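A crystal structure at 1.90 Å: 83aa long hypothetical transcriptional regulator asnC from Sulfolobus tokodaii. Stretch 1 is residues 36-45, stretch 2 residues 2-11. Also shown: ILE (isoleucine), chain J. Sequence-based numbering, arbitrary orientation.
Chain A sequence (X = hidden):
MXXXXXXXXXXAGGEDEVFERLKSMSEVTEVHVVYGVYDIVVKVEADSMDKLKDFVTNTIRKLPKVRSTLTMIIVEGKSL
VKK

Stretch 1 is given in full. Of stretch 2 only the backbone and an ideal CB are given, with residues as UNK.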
# COMPACT_ATOMS: atom_id res chain seq x y z
N GLY A 36 -3.58 -14.05 1.07
CA GLY A 36 -3.05 -12.75 1.45
C GLY A 36 -3.52 -11.71 0.47
O GLY A 36 -4.60 -11.78 -0.13
N VAL A 37 -2.71 -10.66 0.38
CA VAL A 37 -3.17 -9.47 -0.33
C VAL A 37 -3.44 -9.64 -1.86
O VAL A 37 -4.17 -8.87 -2.46
CB VAL A 37 -2.32 -8.28 0.05
CG1 VAL A 37 -1.02 -8.27 -0.60
CG2 VAL A 37 -3.12 -6.97 -0.20
N TYR A 38 -2.85 -10.66 -2.46
CA TYR A 38 -3.13 -11.07 -3.82
C TYR A 38 -3.80 -12.46 -3.80
O TYR A 38 -3.76 -13.18 -2.78
CB TYR A 38 -1.79 -11.13 -4.66
CG TYR A 38 -0.97 -9.90 -4.49
CD1 TYR A 38 -1.29 -8.75 -5.18
CD2 TYR A 38 0.12 -9.88 -3.64
CE1 TYR A 38 -0.55 -7.64 -5.00
CE2 TYR A 38 0.86 -8.77 -3.46
CZ TYR A 38 0.51 -7.65 -4.13
OH TYR A 38 1.26 -6.52 -3.86
N ASP A 39 -4.46 -12.79 -4.90
CA ASP A 39 -5.31 -13.93 -4.98
C ASP A 39 -4.75 -15.03 -5.84
O ASP A 39 -4.96 -16.22 -5.49
CB ASP A 39 -6.59 -13.55 -5.60
CG ASP A 39 -7.34 -12.50 -4.75
OD1 ASP A 39 -7.13 -12.51 -3.52
OD2 ASP A 39 -8.07 -11.65 -5.28
N ILE A 40 -4.07 -14.66 -6.93
CA ILE A 40 -3.41 -15.67 -7.77
C ILE A 40 -2.04 -15.19 -8.23
O ILE A 40 -1.83 -13.99 -8.48
CB ILE A 40 -4.25 -15.87 -9.04
CG1 ILE A 40 -5.67 -16.38 -8.74
CG2 ILE A 40 -3.57 -16.75 -10.05
CD1 ILE A 40 -6.56 -16.51 -9.93
N VAL A 41 -1.11 -16.15 -8.35
CA VAL A 41 0.28 -15.87 -8.77
C VAL A 41 0.44 -16.70 -10.01
O VAL A 41 0.17 -17.87 -9.98
CB VAL A 41 1.33 -16.27 -7.72
CG1 VAL A 41 2.74 -16.12 -8.33
CG2 VAL A 41 1.18 -15.57 -6.45
N VAL A 42 0.81 -16.09 -11.12
CA VAL A 42 1.13 -16.86 -12.31
C VAL A 42 2.56 -16.58 -12.74
O VAL A 42 3.06 -15.46 -12.57
CB VAL A 42 0.20 -16.54 -13.52
CG1 VAL A 42 -1.20 -17.11 -13.32
CG2 VAL A 42 0.13 -15.16 -13.82
N LYS A 43 3.23 -17.59 -13.25
CA LYS A 43 4.46 -17.36 -14.03
C LYS A 43 4.11 -17.36 -15.50
O LYS A 43 3.43 -18.25 -16.00
CB LYS A 43 5.50 -18.42 -13.70
CG LYS A 43 6.92 -18.03 -14.20
CD LYS A 43 7.94 -18.82 -13.36
CE LYS A 43 9.00 -19.42 -14.18
NZ LYS A 43 9.70 -18.47 -14.97
N VAL A 44 4.54 -16.34 -16.22
CA VAL A 44 4.22 -16.22 -17.61
C VAL A 44 5.52 -16.29 -18.36
O VAL A 44 6.45 -15.66 -17.98
CB VAL A 44 3.58 -14.88 -17.93
CG1 VAL A 44 3.44 -14.69 -19.42
CG2 VAL A 44 2.26 -14.77 -17.22
N GLU A 45 5.60 -17.15 -19.35
CA GLU A 45 6.73 -17.19 -20.28
C GLU A 45 6.19 -16.93 -21.67
O GLU A 45 5.27 -17.64 -22.13
CB GLU A 45 7.41 -18.57 -20.19
CG GLU A 45 8.60 -18.83 -21.15
CD GLU A 45 9.86 -18.00 -20.86
OE1 GLU A 45 10.10 -17.66 -19.64
OE2 GLU A 45 10.58 -17.67 -21.87
N UNK A 2 10.56 -13.92 -23.00
CA UNK A 2 10.26 -12.89 -21.92
C UNK A 2 9.56 -13.61 -20.76
O UNK A 2 8.71 -14.47 -21.02
CB UNK A 2 9.38 -11.75 -22.44
N UNK A 3 9.94 -13.28 -19.51
CA UNK A 3 9.47 -13.95 -18.30
C UNK A 3 8.97 -12.91 -17.30
O UNK A 3 9.54 -11.83 -17.15
CB UNK A 3 10.58 -14.80 -17.68
N UNK A 4 7.91 -13.27 -16.59
CA UNK A 4 7.41 -12.42 -15.60
C UNK A 4 6.55 -13.23 -14.61
O UNK A 4 6.07 -14.32 -14.93
CB UNK A 4 6.62 -11.28 -16.24
N UNK A 5 6.38 -12.67 -13.44
CA UNK A 5 5.45 -13.19 -12.48
C UNK A 5 4.37 -12.17 -12.31
O UNK A 5 4.69 -11.00 -12.07
CB UNK A 5 6.13 -13.52 -11.15
N UNK A 6 3.09 -12.59 -12.47
CA UNK A 6 1.97 -11.68 -12.41
C UNK A 6 1.12 -11.99 -11.18
O UNK A 6 0.71 -13.13 -10.99
CB UNK A 6 1.13 -11.77 -13.69
N UNK A 7 0.90 -10.99 -10.36
CA UNK A 7 0.07 -11.12 -9.16
C UNK A 7 -1.36 -10.63 -9.54
O UNK A 7 -1.54 -9.49 -10.01
CB UNK A 7 0.65 -10.32 -7.99
N UNK A 8 -2.35 -11.49 -9.37
CA UNK A 8 -3.69 -11.16 -9.86
C UNK A 8 -4.60 -10.99 -8.66
O UNK A 8 -4.54 -11.81 -7.74
CB UNK A 8 -4.23 -12.24 -10.81
N UNK A 9 -5.47 -9.98 -8.68
CA UNK A 9 -6.58 -9.88 -7.74
C UNK A 9 -7.80 -10.08 -8.55
O UNK A 9 -7.94 -9.46 -9.64
CB UNK A 9 -6.61 -8.55 -6.98
N UNK A 10 -8.73 -10.87 -8.01
CA UNK A 10 -10.00 -11.12 -8.71
C UNK A 10 -11.15 -10.39 -8.00
O UNK A 10 -10.96 -9.89 -6.90
CB UNK A 10 -10.29 -12.62 -8.78
N UNK A 11 -12.32 -10.31 -8.66
CA UNK A 11 -13.56 -9.95 -7.97
C UNK A 11 -13.71 -10.92 -6.80
O UNK A 11 -13.21 -12.09 -6.83
CB UNK A 11 -14.77 -10.00 -8.91
N ILE J . -6.21 -13.86 -1.30
CA ILE J . -7.58 -14.05 -0.72
C ILE J . -7.59 -13.96 0.75
O ILE J . -6.48 -13.98 1.32
CB ILE J . -8.25 -15.35 -1.22
CG1 ILE J . -7.67 -16.62 -0.56
CG2 ILE J . -8.23 -15.40 -2.68
CD1 ILE J . -8.46 -17.90 -0.91
OXT ILE J . -8.71 -13.80 1.25

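Stretch 2 runs antiparallel to strand 40-45, with 159° between the N-to-C directions, and three hydrogen-bonded pairs fix the register: position 4 with V44, 6 with V42 and 8 with I40. Odd positions from 3 to 7 therefore put CB on the face carrying V41, K43 and E45, and positions 4, 6 and 8 on the face carrying I40, V42 and V44.

Position 2 has its CB sideways, with no atom of stretch 1 within 5.5 Å, so almost any residue would suit. It is A2, which contributes through its backbone: its O lies 3.4 Å from E45 CA.

At position 3 the ideal CB is 3.5 Å from E45 OE1 and 4.6 Å from K43 NZ. A carboxylate this close favours a short donor, serine or threonine, which reaches it directly. The residue is S3, and its OG donates a hydrogen bond to E45 OE1 at 2.6 Å.

Position 4 has its CB 4.7 Å from V44 O, its nearest atom in stretch 1. Extended angles (-160/159) suit a strand but select little, so alanine, serine or valine would fit. A4 pairs through its backbone: V44 N donates to A4 O at 2.8 Å, and A4 N to V44 O at 3.1 Å.

Position 5 looks out between V41 CG1, 5.1 Å from the ideal CB, and the aliphatic part of K43. A branched or long apolar chain could reach both. I5 does so: CG2 lies 3.8 Å from V41 CG1, and CD1 3.5 Å from K43 CG.

Position 6 faces two valines, its ideal CB 3.5 Å from V42 CG2 and 4.8 Å from V44 CG2. A compact apolar residue, valine, isoleucine or alanine, is expected. V6 places CG2 3.9 Å from V44 CG2, while its N donates to V42 O at 2.9 Å.

Position 7 has its ideal CB 3.8 Å from Y38 CD1 and 5.5 Å from V41 CG2. Leucine, isoleucine or methionine could cover the ring. L7 lays CD1 over the ring face, 3.9 Å from the Y38 centroid and 12° off the normal, a CH-pi contact; its CD2 is 3.8 Å from V41 CG2.

At position 8 the ideal CB lies 3.8 Å from I40 O and 4.0 Å from I40 CB, with V42 CG2 about 6.0 Å off on the same face, so an apolar residue long enough to reach V42, isoleucine or leucine, is suited. I8 brings CD1 to 4.2 Å from V42 CG2. Its O accepts from both D39 N and I40 N, each at 3.0 Å.

Position 9 points sideways, with D39 OD2 3.8 Å from the ideal CB and V37 O 5.2 Å away. Two acceptors suggest a polar residue able to donate, such as asparagine, serine or glutamine. It is N9, whose side-chain end approaches stretch 1.

Position 10 offers its N to D39 OD2, a 2.9 Å hydrogen bond that any residue but proline can make, and I40 CD1 invites a methyl. Threonine or valine would suit; T10 places CG2 4.1 Å from I40 CD1.

Position 11 points away, leaving the choice open; it is D11.

Stretch 2 (2-11) ASAIVLINTD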
# COMPACT_ATOMS: atom_id res chain seq x y z
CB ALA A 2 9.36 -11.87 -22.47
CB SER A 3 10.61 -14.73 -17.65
OG SER A 3 11.30 -15.59 -18.59
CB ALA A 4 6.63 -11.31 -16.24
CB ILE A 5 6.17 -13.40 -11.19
CG1 ILE A 5 7.28 -14.42 -11.29
CG2 ILE A 5 5.19 -13.84 -10.05
CD1 ILE A 5 6.84 -15.74 -11.49
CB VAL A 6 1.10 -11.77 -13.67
CG1 VAL A 6 0.01 -10.75 -13.64
CG2 VAL A 6 1.96 -11.56 -14.95
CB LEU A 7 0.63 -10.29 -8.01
CG LEU A 7 2.12 -10.56 -7.70
CD1 LEU A 7 2.68 -9.60 -6.71
CD2 LEU A 7 2.26 -12.00 -7.24
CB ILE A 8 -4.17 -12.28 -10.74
CG1 ILE A 8 -3.28 -12.42 -11.99
CG2 ILE A 8 -5.56 -12.01 -11.23
CD1 ILE A 8 -3.64 -13.64 -12.79
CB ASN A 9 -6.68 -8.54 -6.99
CG ASN A 9 -5.71 -8.48 -5.79
OD1 ASN A 9 -6.06 -8.73 -4.58
ND2 ASN A 9 -4.48 -8.11 -6.11
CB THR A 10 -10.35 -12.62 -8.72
OG1 THR A 10 -10.54 -13.12 -7.39
CG2 THR A 10 -9.21 -13.43 -9.28
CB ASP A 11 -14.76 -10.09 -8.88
CG ASP A 11 -14.79 -9.04 -9.94
OD1 ASP A 11 -14.07 -8.02 -9.84
OD2 ASP A 11 -15.55 -9.20 -10.91
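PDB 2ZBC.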